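Local structure of fatty acid-binding protein homolog 8 (Caenorhabditis elegans, 6C1Z) at residues T86-E91 against F95-D100. The protein binds unsaturated fatty acids such as oleic acid and carries them from the lysosome to the nucleus, where it activates transcription of longevity genes. Residues are numbered along the deposited sequence; the frame is centred on the assembly and turned at random.
Sequences TLVTFE and FISHQD
Phe90 turns the edge of its ring onto the face of Phe95 in a T-shaped stack, planes at 69°, with Phe90 CD1 over the centre of the Phe95 ring. The pair sits near the turn of an antiparallel β-hairpin, strands 83-91 and 94-101, in the β-barrel of a fatty acid-binding protein. With CG anti to the backbone N (chi1 -169°), the Phe90 ring leans across toward strand 94-101 and brings CD1 and CE1 onto Phe95, while Val88 CG1 meets the edge of Phe95 at CD2, 4.1 Å away. Farther along this inward face, the short Ser97 side chain lets Thr86 CG2 pack closely, 3.2 Å from Ser97 OG. Leu87 with His98 and Thr89 with Ile96 form the hydrogen-bonded pairs, Ile96 N to Thr89 O being nearly straight at 171°. On their outer face, Thr89 suits its place because OG1 can donate to Glu91 OE2, at 2.7 Å, while Ile96 offers its CD1 methyl to the Glu91 carboxylate. Phe8, Trp53 and Phe55 add further edge-to-face pairs to Phe95, a buried position suited to a flat apolar ring; replacing it with an alanine would probably open a gap among these aromatics and leave the Phe90 edge without a face to pack on. Glu76 OE1 is hydrogen-bonded to both Thr86 OG1 and Gln99 NE2. One water donates to Leu87 O and Ile96 O and lies in the imidazole plane, 2.9 Å from His98 ND1.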
# COMPACT_ATOMS: atom_id res chain seq x y z
N THR A 86 4.58 8.94 -7.60
CA THR A 86 4.37 8.58 -6.20
C THR A 86 5.40 9.26 -5.31
O THR A 86 6.56 9.42 -5.68
CB THR A 86 4.42 7.05 -6.07
OG1 THR A 86 3.31 6.49 -6.79
CG2 THR A 86 4.35 6.65 -4.61
N LEU A 87 4.96 9.67 -4.13
CA LEU A 87 5.84 10.30 -3.14
C LEU A 87 5.47 9.73 -1.79
O LEU A 87 4.31 9.84 -1.37
CB LEU A 87 5.63 11.82 -3.14
CG LEU A 87 6.35 12.63 -2.07
CD1 LEU A 87 7.84 12.46 -2.14
CD2 LEU A 87 5.98 14.09 -2.21
N VAL A 88 6.45 9.14 -1.08
CA VAL A 88 6.23 8.55 0.24
C VAL A 88 6.96 9.40 1.27
O VAL A 88 8.13 9.73 1.08
CB VAL A 88 6.72 7.10 0.32
CG1 VAL A 88 6.24 6.46 1.65
CG2 VAL A 88 6.23 6.27 -0.88
N THR A 89 6.25 9.78 2.33
CA THR A 89 6.83 10.50 3.45
C THR A 89 6.59 9.71 4.73
O THR A 89 5.82 8.74 4.76
CB THR A 89 6.22 11.89 3.54
OG1 THR A 89 4.80 11.74 3.56
CG2 THR A 89 6.65 12.77 2.36
N PHE A 90 7.33 10.08 5.76
CA PHE A 90 7.14 9.50 7.09
C PHE A 90 6.82 10.65 8.02
O PHE A 90 7.67 11.52 8.26
CB PHE A 90 8.36 8.72 7.57
CG PHE A 90 8.10 7.91 8.82
CD1 PHE A 90 7.42 6.72 8.72
CD2 PHE A 90 8.48 8.35 10.07
CE1 PHE A 90 7.14 6.00 9.86
CE2 PHE A 90 8.22 7.60 11.19
CZ PHE A 90 7.56 6.45 11.09
N GLU A 91 5.58 10.69 8.50
CA GLU A 91 5.01 11.83 9.19
C GLU A 91 4.28 11.32 10.42
O GLU A 91 3.38 10.49 10.30
CB GLU A 91 3.98 12.53 8.29
CG GLU A 91 4.52 13.07 6.97
CD GLU A 91 3.45 13.79 6.14
OE1 GLU A 91 2.52 14.37 6.73
OE2 GLU A 91 3.55 13.76 4.89
N PHE A 95 3.86 5.96 7.54
CA PHE A 95 4.23 6.08 6.13
C PHE A 95 3.01 6.54 5.33
O PHE A 95 1.94 5.95 5.43
CB PHE A 95 4.71 4.76 5.53
CG PHE A 95 6.09 4.34 5.96
CD1 PHE A 95 6.27 3.53 7.06
CD2 PHE A 95 7.20 4.69 5.20
CE1 PHE A 95 7.52 3.12 7.44
CE2 PHE A 95 8.46 4.27 5.55
CZ PHE A 95 8.63 3.47 6.68
N ILE A 96 3.16 7.62 4.58
CA ILE A 96 2.09 8.18 3.77
C ILE A 96 2.58 8.22 2.33
O ILE A 96 3.60 8.86 2.04
CB ILE A 96 1.70 9.58 4.22
CG1 ILE A 96 1.34 9.56 5.70
CG2 ILE A 96 0.55 10.09 3.37
CD1 ILE A 96 1.05 10.94 6.27
N SER A 97 1.88 7.52 1.44
CA SER A 97 2.18 7.54 0.01
C SER A 97 1.09 8.27 -0.77
O SER A 97 -0.09 7.91 -0.70
CB SER A 97 2.34 6.13 -0.51
OG SER A 97 2.62 6.21 -1.90
N HIS A 98 1.49 9.32 -1.49
CA HIS A 98 0.63 9.99 -2.46
C HIS A 98 0.93 9.42 -3.83
O HIS A 98 2.00 9.67 -4.39
CB HIS A 98 0.83 11.50 -2.42
CG HIS A 98 0.17 12.14 -1.24
ND1 HIS A 98 0.74 12.16 0.02
CD2 HIS A 98 -1.05 12.70 -1.11
CE1 HIS A 98 -0.08 12.77 0.86
NE2 HIS A 98 -1.18 13.09 0.21
N GLN A 99 0.00 8.63 -4.35
CA GLN A 99 0.14 8.00 -5.66
C GLN A 99 -0.69 8.86 -6.61
O GLN A 99 -1.91 8.71 -6.68
CB GLN A 99 -0.35 6.56 -5.58
CG GLN A 99 -0.18 5.82 -6.92
CD GLN A 99 -0.76 4.43 -6.89
OE1 GLN A 99 -1.96 4.23 -7.08
NE2 GLN A 99 0.09 3.44 -6.64
N ASP A 100 -0.02 9.75 -7.34
CA ASP A 100 -0.68 10.73 -8.19
C ASP A 100 -0.84 10.23 -9.62
O ASP A 100 0.13 9.76 -10.25
CB ASP A 100 0.09 12.06 -8.21
CG ASP A 100 0.06 12.80 -6.89
OD1 ASP A 100 -0.81 12.53 -6.04
OD2 ASP A 100 0.92 13.68 -6.70
O HOH W 1 3.51 11.58 0.74